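Cellulase (glycosyl hydrolase family 5) (Bacteroides ovatus, PDB 3ZMR) hydrolyses internal beta-1,4-glucosidic linkages of the xyloglucan backbone with retention of configuration, releasing xyloglucan oligosaccharides. Local coordinates at residues A[7-11]-A[29-33]; A[93-97]-A[323-327]; A[398-402]-A[441-445]; A[61-65]-A[89-94]. All blocks are in the same frame, centred on the assembly; numbering follows the deposited sequence.

Interaction 1 (A[7-11]-A[29-33]); sequences SLEVA and QIDGP
Glu9 and Asp31 form an antiparallel hydrogen-bonded pair, a single beta bridge that sets 7-11 along strand 24-31, an outer strand of the three-stranded sheet in the N-terminal beta sandwich. Asp31 N donates to Glu9 O and Glu9 N donates to Asp31 O, each over 2.9 Å. The side chains divide between two faces. Leu8, Val10 and Ile30 share one face and point the same way, side by side. CD1 of Leu8 lies 4.1 Å from CG2 of Ile30. A bent Ile30 chain (chi2 -50°) turns CD1 back to Val10 CG2, at 3.8 Å. Val77 of strand 71-78 and Ile85 of strand 85-91 help cover this apolar side, so this side faces the core between the sheets. Glu9 and Asp31 occupy the other face, with Glu9 CB 4.2 Å from Asp31 CB. Their carboxylates probably repel weakly, and Glu9 is poorly ordered. The side chain of Asp31 also touches Lys55. Beyond the bridge, the ring of Pro33 meets the backbone of Ser7, with CD 3.4 Å from Ser7 O. At the other end a water bridges the two backbones, accepting from Ala11 N (2.8 Å) and donating to Gln29 O.

Interaction 2 (A[93-97]-A[323-327]); sequences LYSVP and PLDIV
Where the peptide following the BACON sandwich meets the catalytic barrel, Tyr94 lays its ring on the backbone of 324-326. The peptide N of Asp325 sits 4.1 Å above the ring plane, over its centre. Leu324 O covers the same face nearer the rim. CB of Leu324 touches ring atom CD1 of Tyr94 at 3.6 Å, and CB of Ile326 comes in at the ring edge, 3.8 Å from CE2 of Tyr94. With CG anti to the backbone N (chi1 166°), the ring extends from the 93-97 chain to the barrel surface. Segment 323-327 lies in the loop between helix 313-319 and strand 331-337 of the eight-stranded (beta/alpha)8 barrel. Tyr94 OH reaches Asn290 on helix 275-293, so the phenol is anchored at its far end as well. Losing the ring to an alanine here would probably open a gap against Leu324 and Ile326 and deprive Asn290 of its hydroxyl partner. Val96 adds a smaller patch, its CG1 4.1 Å from CB of Ile326. The Asp325 side chain fixes its own loop: OD1 accepts from Ile326 N (2.8 Å) on the anti side, 34° out of the carboxylate plane, and makes a salt bridge with Arg293.

Interaction 3 (A[398-402]-A[441-445]); sequences PTLRD and YTEKL
Chi1 of Thr442 (61°) sets OG1 between the backbone N and the carbonyl carbon, facing Leu400. The hydroxyl donates to Leu400 O over 2.7 Å. It lies in the carbonyl plane on a lone pair, with a C=O...donor angle of 130°. The same torsion places CG2 of Thr442 on two neighbours. It rests 3.8 Å above the ring of Tyr441, over its centre, and meets Asp402 OD2 at 3.6 Å. A valine here would probably leave Leu400 O without its hydroxyl donor. Leu400 also packs on the backbone of Thr442, its CB 3.5 Å from Thr442 O. The two segments follow strands 391-396 and 433-436, neighbours in the (beta/alpha)8 barrel, so the contact joins loops at the C-terminal ends of the strands, the catalytic side of such barrels. Segment 441-445 folds as a type I turn from Tyr441 to Lys444. Glu443 stabilises it from within. Its chain bends at chi2 (-56°), and OE2 accepts from Tyr441 N (3.0 Å), on the syn side but tilted from the carboxylate plane, and from Ala439 N. A water links Glu443 OE1 to Thr399 OG1. The Glu443 side chain lies about 5 Å from that of substrate-binding Trp437 and about 6 Å from a bound beta-D-glucose unit. Another water joins Asp402 OD1 to Tyr441 OH, and Arg416 of helix 406-429 holds the carbonyls of Pro398 and Thr399.

Interaction 4 (A[61-65]-A[89-94]); sequences TVEAN and VKQSLY
Gln91 and Asn65 bury most of the surface here, with Val62 next. The Gln91 chain is fully extended, CG anti to the backbone N (chi1 -175°), and carries its amide across to the 61-65 backbone. NE2 donates to Glu63 O over 2.9 Å, and that oxygen lies nearly in the amide plane of Gln91. NE2 also donates to Asp20 O, while OE1 accepts from Arg71 NE, so the orientation of the buried amide is fixed at both ends. Val62 approaches Gln91 from the opposite direction, with CG2 3.4 Å from NE2 of Gln91. Asn65 stands beside the same amide, its CB 3.6 Å from CD of Gln91. Its own amide reaches further along: ND2 donates to Ser92 O over 3.0 Å, coming from well above that carbonyl plane (58°). Lys69 O takes ND2 as well, and OD1 meets Thr67 OG1. A water joins Asn65 O (2.7 Å) to Tyr94 N. The contact spans the interior of the BACON sandwich near one end. It joins strand 55-62 of the three-stranded sheet to strand 85-91 of the five-stranded one, with Phe19 of strand 16-19 packed on Val62, Val89 and Gln91.

From the N terminus, interaction 1 closes first: strand 24-31 returns beside 7-11, with strand 16-19 in the loop between. Interaction 4 follows, bringing the end of strand 55-62 to the end of strand 85-91, with strand 71-78 in the intervening chain. Both belong to the BACON sandwich, their centres about 25 Å apart. Interaction 2 starts where interaction 4 ends, sharing Leu93 and Tyr94, and closes a loop of 225 residues that holds much of the barrel. The two also touch, Leu324 CD2 lying 3.8 Å from Asn65 O, and so couple sandwich to barrel. Interaction 3 comes last, about 42 Å from interaction 2 between centres, joining two loops beside the substrate cleft. No contact nests within another.

Interaction 1 (A[7-11]-A[29-33])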
loop_
_atom_site.group_PDB
_atom_site.type_symbol
_atom_site.label_atom_id
_atom_site.label_comp_id
_atom_site.label_asym_id
_atom_site.label_seq_id
_atom_site.Cartn_x
_atom_site.Cartn_y
_atom_site.Cartn_z
ATOM N N SER A 7 -46.014 -26.337 -8.573
ATOM C CA SER A 7 -45.822 -25.960 -7.133
ATOM C C SER A 7 -44.426 -25.390 -6.894
ATOM O O SER A 7 -43.421 -26.068 -7.111
ATOM C CB SER A 7 -46.039 -27.155 -6.205
ATOM O OG SER A 7 -45.649 -26.833 -4.881
ATOM N N LEU A 8 -44.389 -24.151 -6.413
ATOM C CA LEU A 8 -43.138 -23.418 -6.197
ATOM C C LEU A 8 -43.045 -22.973 -4.739
ATOM O O LEU A 8 -43.874 -22.181 -4.254
ATOM C CB LEU A 8 -43.060 -22.214 -7.137
ATOM C CG LEU A 8 -41.821 -21.320 -7.005
ATOM C CD1 LEU A 8 -40.536 -22.044 -7.403
ATOM C CD2 LEU A 8 -41.992 -20.063 -7.839
ATOM N N GLU A 9 -42.031 -23.480 -4.041
ATOM C CA GLU A 9 -41.893 -23.251 -2.614
ATOM C C GLU A 9 -40.483 -22.764 -2.246
ATOM O O GLU A 9 -39.456 -23.214 -2.801
ATOM C CB GLU A 9 -42.260 -24.515 -1.835
ATOM C CG GLU A 9 -43.671 -25.015 -2.156
ATOM C CD GLU A 9 -44.245 -25.935 -1.104
ATOM O OE1 GLU A 9 -43.467 -26.625 -0.411
ATOM O OE2 GLU A 9 -45.485 -25.975 -0.980
ATOM N N VAL A 10 -40.454 -21.787 -1.350
ATOM C CA VAL A 10 -39.219 -21.306 -0.746
ATOM C C VAL A 10 -39.446 -21.100 0.738
ATOM O O VAL A 10 -40.346 -20.346 1.130
ATOM C CB VAL A 10 -38.764 -19.976 -1.351
ATOM C CG1 VAL A 10 -37.503 -19.459 -0.647
ATOM C CG2 VAL A 10 -38.521 -20.127 -2.842
ATOM N N ALA A 11 -38.634 -21.770 1.549
ATOM C CA ALA A 11 -38.758 -21.716 3.015
ATOM C C ALA A 11 -38.717 -20.274 3.537
ATOM O O ALA A 11 -38.034 -19.406 2.967
ATOM C CB ALA A 11 -37.695 -22.570 3.694
ATOM N N GLN A 29 -32.287 -22.455 -0.828
ATOM C CA GLN A 29 -32.883 -23.586 -1.530
ATOM C C GLN A 29 -34.217 -23.191 -2.142
ATOM O O GLN A 29 -35.079 -22.628 -1.482
ATOM C CB GLN A 29 -33.020 -24.809 -0.610
ATOM C CG GLN A 29 -33.360 -26.109 -1.334
ATOM C CD GLN A 29 -33.379 -27.310 -0.409
ATOM O OE1 GLN A 29 -34.060 -27.307 0.621
ATOM N NE2 GLN A 29 -32.654 -28.349 -0.772
ATOM N N ILE A 30 -34.364 -23.526 -3.413
ATOM C CA ILE A 30 -35.603 -23.365 -4.172
ATOM C C ILE A 30 -36.226 -24.762 -4.364
ATOM O O ILE A 30 -35.585 -25.660 -4.875
ATOM C CB ILE A 30 -35.334 -22.752 -5.567
ATOM C CG1 ILE A 30 -34.540 -21.440 -5.463
ATOM C CG2 ILE A 30 -36.642 -22.581 -6.343
ATOM C CD1 ILE A 30 -35.087 -20.423 -4.474
ATOM N N ASP A 31 -37.467 -24.950 -3.923
ATOM C CA ASP A 31 -38.179 -26.222 -4.096
ATOM C C ASP A 31 -39.250 -26.023 -5.161
ATOM O O ASP A 31 -40.408 -25.738 -4.861
ATOM C CB ASP A 31 -38.784 -26.658 -2.760
ATOM C CG ASP A 31 -39.283 -28.098 -2.762
ATOM O OD1 ASP A 31 -39.235 -28.774 -3.803
ATOM O OD2 ASP A 31 -39.735 -28.563 -1.696
ATOM N N GLY A 32 -38.854 -26.190 -6.414
ATOM C CA GLY A 32 -39.727 -25.839 -7.534
ATOM C C GLY A 32 -40.091 -26.945 -8.511
ATOM O O GLY A 32 -39.668 -28.086 -8.373
ATOM N N PRO A 33 -40.881 -26.602 -9.532
ATOM C CA PRO A 33 -41.342 -27.581 -10.529
ATOM C C PRO A 33 -40.301 -27.863 -11.597
ATOM O O PRO A 33 -39.126 -27.529 -11.414
ATOM C CB PRO A 33 -42.587 -26.909 -11.111
ATOM C CG PRO A 33 -42.301 -25.450 -10.988
ATOM C CD PRO A 33 -41.492 -25.276 -9.736
HETATM O O HOH W 1 -42.806 -27.813 -4.373
HETATM O O HOH W 2 -36.755 -23.568 0.403
#

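Interaction 2 (A[93-97]-A[323-327])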
loop_
_atom_site.group_PDB
_atom_site.type_symbol
_atom_site.label_atom_id
_atom_site.label_comp_id
_atom_site.label_asym_id
_atom_site.label_seq_id
_atom_site.Cartn_x
_atom_site.Cartn_y
_atom_site.Cartn_z
ATOM N N LEU A 93 -24.425 -0.699 5.324
ATOM C CA LEU A 93 -23.281 0.150 5.015
ATOM C C LEU A 93 -22.047 -0.355 5.770
ATOM O O LEU A 93 -22.152 -1.133 6.723
ATOM C CB LEU A 93 -23.582 1.626 5.320
ATOM C CG LEU A 93 -24.077 2.040 6.696
ATOM C CD1 LEU A 93 -22.986 2.014 7.739
ATOM C CD2 LEU A 93 -24.642 3.447 6.595
ATOM N N TYR A 94 -20.876 0.117 5.360
ATOM C CA TYR A 94 -19.620 -0.294 6.022
ATOM C C TYR A 94 -19.526 0.285 7.448
ATOM O O TYR A 94 -19.812 1.466 7.663
ATOM C CB TYR A 94 -18.393 0.155 5.213
ATOM C CG TYR A 94 -17.047 0.087 5.966
ATOM C CD1 TYR A 94 -16.332 -1.056 5.964
ATOM C CD2 TYR A 94 -16.534 1.179 6.671
ATOM C CE1 TYR A 94 -15.124 -1.163 6.606
ATOM C CE2 TYR A 94 -15.321 1.106 7.349
ATOM C CZ TYR A 94 -14.610 -0.085 7.316
ATOM O OH TYR A 94 -13.397 -0.206 7.978
ATOM N N SER A 95 -19.117 -0.557 8.396
ATOM C CA SER A 95 -18.861 -0.149 9.767
ATOM C C SER A 95 -17.538 -0.742 10.229
ATOM O O SER A 95 -17.106 -1.807 9.756
ATOM C CB SER A 95 -20.016 -0.597 10.682
ATOM O OG SER A 95 -20.096 -2.006 10.755
ATOM N N VAL A 96 -16.938 -0.041 11.187
ATOM C CA VAL A 96 -15.637 -0.384 11.752
ATOM C C VAL A 96 -15.813 -1.349 12.929
ATOM O O VAL A 96 -16.841 -1.329 13.584
ATOM C CB VAL A 96 -14.840 0.892 12.227
ATOM C CG1 VAL A 96 -14.690 1.870 11.076
ATOM C CG2 VAL A 96 -15.487 1.606 13.426
ATOM N N PRO A 97 -14.799 -2.204 13.203
ATOM C CA PRO A 97 -14.834 -3.008 14.448
ATOM C C PRO A 97 -15.014 -2.152 15.692
ATOM O O PRO A 97 -14.619 -1.005 15.693
ATOM C CB PRO A 97 -13.455 -3.684 14.483
ATOM C CG PRO A 97 -12.935 -3.607 13.085
ATOM C CD PRO A 97 -13.540 -2.394 12.458
ATOM N N PRO A 323 -9.898 -0.693 -0.526
ATOM C CA PRO A 323 -10.611 -1.084 0.670
ATOM C C PRO A 323 -11.884 -0.238 0.872
ATOM O O PRO A 323 -11.940 0.907 0.476
ATOM C CB PRO A 323 -9.618 -0.799 1.799
ATOM C CG PRO A 323 -8.267 -0.751 1.150
ATOM C CD PRO A 323 -8.548 -0.195 -0.221
ATOM N N LEU A 324 -12.857 -0.833 1.561
ATOM C CA LEU A 324 -13.982 -0.082 2.072
ATOM C C LEU A 324 -13.486 0.793 3.224
ATOM O O LEU A 324 -12.592 0.410 3.985
ATOM C CB LEU A 324 -15.087 -1.017 2.606
ATOM C CG LEU A 324 -15.719 -1.995 1.626
ATOM C CD1 LEU A 324 -16.673 -2.920 2.390
ATOM C CD2 LEU A 324 -16.433 -1.255 0.506
ATOM N N ASP A 325 -14.061 1.957 3.365
ATOM C CA ASP A 325 -13.637 2.903 4.399
ATOM C C ASP A 325 -14.892 3.626 4.950
ATOM O O ASP A 325 -15.968 3.598 4.345
ATOM C CB ASP A 325 -12.586 3.877 3.796
ATOM C CG ASP A 325 -11.734 4.618 4.846
ATOM O OD1 ASP A 325 -11.938 4.456 6.095
ATOM O OD2 ASP A 325 -10.800 5.338 4.403
ATOM N N ILE A 326 -14.713 4.287 6.090
ATOM C CA ILE A 326 -15.773 4.998 6.815
ATOM C C ILE A 326 -15.771 6.505 6.495
ATOM O O ILE A 326 -16.717 7.213 6.840
ATOM C CB ILE A 326 -15.600 4.812 8.351
ATOM C CG1 ILE A 326 -16.841 5.277 9.141
ATOM C CG2 ILE A 326 -14.325 5.531 8.857
ATOM C CD1 ILE A 326 -18.069 4.441 8.900
ATOM N N VAL A 327 -14.718 6.978 5.808
ATOM C CA VAL A 327 -14.573 8.351 5.320
ATOM C C VAL A 327 -14.269 8.279 3.836
ATOM O O VAL A 327 -13.751 7.267 3.351
ATOM C CB VAL A 327 -13.482 9.150 6.027
ATOM C CG1 VAL A 327 -13.930 9.555 7.420
ATOM C CG2 VAL A 327 -12.164 8.380 6.022
#

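Interaction 3 (A[398-402]-A[441-445])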
loop_
_atom_site.group_PDB
_atom_site.type_symbol
_atom_site.label_atom_id
_atom_site.label_comp_id
_atom_site.label_asym_id
_atom_site.label_seq_id
_atom_site.Cartn_x
_atom_site.Cartn_y
_atom_site.Cartn_z
ATOM N N PRO A 398 18.571 3.888 -7.912
ATOM C CA PRO A 398 19.640 2.951 -8.207
ATOM C C PRO A 398 20.746 2.935 -7.150
ATOM O O PRO A 398 21.089 3.984 -6.559
ATOM C CB PRO A 398 20.194 3.510 -9.516
ATOM C CG PRO A 398 20.051 4.989 -9.349
ATOM C CD PRO A 398 18.830 5.212 -8.519
ATOM N N THR A 399 21.343 1.767 -6.958
ATOM C CA THR A 399 22.550 1.715 -6.116
ATOM C C THR A 399 23.698 2.489 -6.776
ATOM O O THR A 399 23.651 2.824 -7.961
ATOM C CB THR A 399 22.957 0.264 -5.818
ATOM O OG1 THR A 399 23.948 0.244 -4.771
ATOM C CG2 THR A 399 23.480 -0.411 -7.095
ATOM N N LEU A 400 24.723 2.775 -5.979
ATOM C CA LEU A 400 25.934 3.394 -6.499
ATOM C C LEU A 400 27.073 2.389 -6.359
ATOM O O LEU A 400 27.459 1.994 -5.267
ATOM C CB LEU A 400 26.227 4.724 -5.799
ATOM C CG LEU A 400 27.220 5.674 -6.484
ATOM C CD1 LEU A 400 27.100 7.097 -5.915
ATOM C CD2 LEU A 400 28.656 5.142 -6.374
ATOM N N ARG A 401 27.561 1.955 -7.522
ATOM C CA ARG A 401 28.558 0.898 -7.646
ATOM C C ARG A 401 29.977 1.497 -7.569
ATOM O O ARG A 401 30.651 1.735 -8.581
ATOM C CB ARG A 401 28.300 0.082 -8.921
ATOM C CG ARG A 401 26.882 -0.473 -8.988
ATOM C CD ARG A 401 26.678 -1.416 -10.150
ATOM N NE ARG A 401 25.251 -1.700 -10.326
ATOM C CZ ARG A 401 24.590 -2.679 -9.714
ATOM N NH1 ARG A 401 25.187 -3.523 -8.877
ATOM N NH2 ARG A 401 23.280 -2.790 -9.948
ATOM N N ASP A 402 30.382 1.760 -6.332
ATOM C CA ASP A 402 31.582 2.539 -6.029
ATOM C C ASP A 402 32.888 1.800 -6.258
ATOM O O ASP A 402 33.951 2.403 -6.150
ATOM C CB ASP A 402 31.539 3.157 -4.614
ATOM C CG ASP A 402 31.672 2.135 -3.492
ATOM O OD1 ASP A 402 31.286 0.968 -3.639
ATOM O OD2 ASP A 402 32.085 2.533 -2.383
ATOM N N TYR A 441 23.860 3.937 2.686
ATOM C CA TYR A 441 25.044 3.282 2.100
ATOM C C TYR A 441 25.472 4.132 0.882
ATOM O O TYR A 441 25.300 5.367 0.889
ATOM C CB TYR A 441 24.755 1.790 1.805
ATOM C CG TYR A 441 25.948 0.975 1.359
ATOM C CD1 TYR A 441 27.099 0.949 2.114
ATOM C CD2 TYR A 441 25.911 0.241 0.169
ATOM C CE1 TYR A 441 28.213 0.203 1.713
ATOM C CE2 TYR A 441 27.016 -0.472 -0.259
ATOM C CZ TYR A 441 28.160 -0.500 0.527
ATOM O OH TYR A 441 29.257 -1.193 0.081
ATOM N N THR A 442 26.036 3.528 -0.156
ATOM C CA THR A 442 26.600 4.348 -1.231
ATOM C C THR A 442 25.585 5.169 -2.026
ATOM O O THR A 442 25.929 6.189 -2.628
ATOM C CB THR A 442 27.393 3.497 -2.228
ATOM O OG1 THR A 442 26.525 2.533 -2.823
ATOM C CG2 THR A 442 28.560 2.815 -1.534
ATOM N N GLU A 443 24.339 4.723 -1.986
ATOM C CA GLU A 443 23.216 5.398 -2.645
ATOM C C GLU A 443 22.637 6.565 -1.826
ATOM O O GLU A 443 21.710 7.256 -2.286
ATOM C CB GLU A 443 22.100 4.395 -2.935
ATOM C CG GLU A 443 21.222 4.039 -1.727
ATOM C CD GLU A 443 22.008 3.509 -0.537
ATOM O OE1 GLU A 443 22.865 2.597 -0.719
ATOM O OE2 GLU A 443 21.771 4.006 0.584
ATOM N N LYS A 444 23.174 6.830 -0.640
ATOM C CA LYS A 444 22.551 7.790 0.253
ATOM C C LYS A 444 22.635 9.237 -0.284
ATOM O O LYS A 444 23.581 9.598 -1.027
ATOM C CB LYS A 444 23.149 7.682 1.658
ATOM C CG LYS A 444 24.519 8.334 1.800
ATOM C CD LYS A 444 25.216 7.912 3.089
ATOM C CE LYS A 444 26.527 8.673 3.246
ATOM N NZ LYS A 444 27.282 8.224 4.445
ATOM N N LEU A 445 21.650 10.067 0.093
ATOM C CA LEU A 445 21.665 11.466 -0.306
ATOM C C LEU A 445 22.291 12.376 0.734
ATOM O O LEU A 445 22.797 13.448 0.409
ATOM C CB LEU A 445 20.272 11.951 -0.651
ATOM C CG LEU A 445 19.558 11.203 -1.756
ATOM C CD1 LEU A 445 18.176 11.819 -1.917
ATOM C CD2 LEU A 445 20.332 11.222 -3.088
HETATM O O HOH W 3 22.698 0.700 -2.341
HETATM O O HOH W 4 29.994 -1.118 -2.321
#

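Interaction 4 (A[61-65]-A[89-94])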
loop_
_atom_site.group_PDB
_atom_site.type_symbol
_atom_site.label_atom_id
_atom_site.label_comp_id
_atom_site.label_asym_id
_atom_site.label_seq_id
_atom_site.Cartn_x
_atom_site.Cartn_y
_atom_site.Cartn_z
ATOM N N THR A 61 -25.505 -13.665 -4.154
ATOM C CA THR A 61 -24.209 -13.029 -3.948
ATOM C C THR A 61 -24.348 -11.516 -4.079
ATOM O O THR A 61 -24.981 -11.001 -5.012
ATOM C CB THR A 61 -23.161 -13.559 -4.956
ATOM O OG1 THR A 61 -23.159 -14.993 -4.919
ATOM C CG2 THR A 61 -21.742 -13.041 -4.626
ATOM N N VAL A 62 -23.763 -10.801 -3.129
ATOM C CA VAL A 62 -23.737 -9.356 -3.177
ATOM C C VAL A 62 -22.320 -8.858 -3.386
ATOM O O VAL A 62 -21.350 -9.411 -2.836
ATOM C CB VAL A 62 -24.353 -8.700 -1.908
ATOM C CG1 VAL A 62 -25.825 -9.108 -1.749
ATOM C CG2 VAL A 62 -23.540 -9.009 -0.644
ATOM N N GLU A 63 -22.230 -7.781 -4.150
ATOM C CA GLU A 63 -20.995 -7.018 -4.256
ATOM C C GLU A 63 -20.759 -6.250 -2.965
ATOM O O GLU A 63 -21.685 -5.981 -2.200
ATOM C CB GLU A 63 -21.081 -6.035 -5.427
ATOM C CG GLU A 63 -21.090 -6.694 -6.791
ATOM C CD GLU A 63 -21.284 -5.719 -7.942
ATOM O OE1 GLU A 63 -21.601 -4.524 -7.702
ATOM O OE2 GLU A 63 -21.137 -6.161 -9.107
ATOM N N ALA A 64 -19.513 -5.885 -2.726
ATOM C CA ALA A 64 -19.180 -5.020 -1.593
ATOM C C ALA A 64 -19.969 -3.720 -1.704
ATOM O O ALA A 64 -20.160 -3.199 -2.805
ATOM C CB ALA A 64 -17.686 -4.719 -1.575
ATOM N N ASN A 65 -20.482 -3.243 -0.565
ATOM C CA ASN A 65 -21.232 -1.982 -0.531
ATOM C C ASN A 65 -20.324 -0.815 -0.108
ATOM O O ASN A 65 -20.098 -0.612 1.058
ATOM C CB ASN A 65 -22.416 -2.090 0.425
ATOM C CG ASN A 65 -23.263 -0.820 0.448
ATOM O OD1 ASN A 65 -23.104 0.053 -0.409
ATOM N ND2 ASN A 65 -24.162 -0.718 1.423
ATOM N N VAL A 89 -33.735 -8.591 -0.046
ATOM C CA VAL A 89 -32.308 -8.529 0.255
ATOM C C VAL A 89 -31.944 -7.143 0.775
ATOM O O VAL A 89 -32.201 -6.127 0.116
ATOM C CB VAL A 89 -31.452 -8.841 -0.996
ATOM C CG1 VAL A 89 -29.957 -8.744 -0.679
ATOM C CG2 VAL A 89 -31.807 -10.225 -1.518
ATOM N N LYS A 90 -31.329 -7.125 1.952
ATOM C CA LYS A 90 -30.865 -5.875 2.568
ATOM C C LYS A 90 -29.372 -6.029 2.831
ATOM O O LYS A 90 -28.932 -7.020 3.412
ATOM C CB LYS A 90 -31.584 -5.603 3.888
ATOM C CG LYS A 90 -31.194 -4.282 4.554
ATOM C CD LYS A 90 -31.950 -4.058 5.859
ATOM C CE LYS A 90 -33.438 -3.893 5.635
ATOM N NZ LYS A 90 -34.149 -3.721 6.935
ATOM N N GLN A 91 -28.618 -5.026 2.412
ATOM C CA GLN A 91 -27.179 -4.969 2.642
ATOM C C GLN A 91 -26.810 -3.682 3.402
ATOM O O GLN A 91 -27.129 -2.587 2.962
ATOM C CB GLN A 91 -26.409 -5.045 1.335
ATOM C CG GLN A 91 -24.912 -5.109 1.579
ATOM C CD GLN A 91 -24.073 -5.254 0.323
ATOM O OE1 GLN A 91 -24.442 -4.791 -0.764
ATOM N NE2 GLN A 91 -22.879 -5.855 0.484
ATOM N N SER A 92 -26.116 -3.847 4.525
ATOM C CA SER A 92 -25.734 -2.715 5.364
ATOM C C SER A 92 -24.569 -1.919 4.806
ATOM O O SER A 92 -23.864 -2.355 3.893
ATOM C CB SER A 92 -25.498 -3.118 6.812
ATOM O OG SER A 92 -24.533 -4.112 6.905
ATOM N N LEU A 93 -24.425 -0.699 5.324
ATOM C CA LEU A 93 -23.281 0.150 5.015
ATOM C C LEU A 93 -22.047 -0.355 5.770
ATOM O O LEU A 93 -22.152 -1.133 6.723
ATOM C CB LEU A 93 -23.582 1.626 5.320
ATOM C CG LEU A 93 -24.077 2.040 6.696
ATOM C CD1 LEU A 93 -22.986 2.014 7.739
ATOM C CD2 LEU A 93 -24.642 3.447 6.595
ATOM N N TYR A 94 -20.876 0.117 5.360
ATOM C CA TYR A 94 -19.620 -0.294 6.022
ATOM C C TYR A 94 -19.526 0.285 7.448
ATOM O O TYR A 94 -19.812 1.466 7.663
ATOM C CB TYR A 94 -18.393 0.155 5.213
ATOM C CG TYR A 94 -17.047 0.087 5.966
ATOM C CD1 TYR A 94 -16.332 -1.056 5.964
ATOM C CD2 TYR A 94 -16.534 1.179 6.671
ATOM C CE1 TYR A 94 -15.124 -1.163 6.606
ATOM C CE2 TYR A 94 -15.321 1.106 7.349
ATOM C CZ TYR A 94 -14.610 -0.085 7.316
ATOM O OH TYR A 94 -13.397 -0.206 7.978
HETATM O O HOH W 5 -20.485 1.485 2.716
#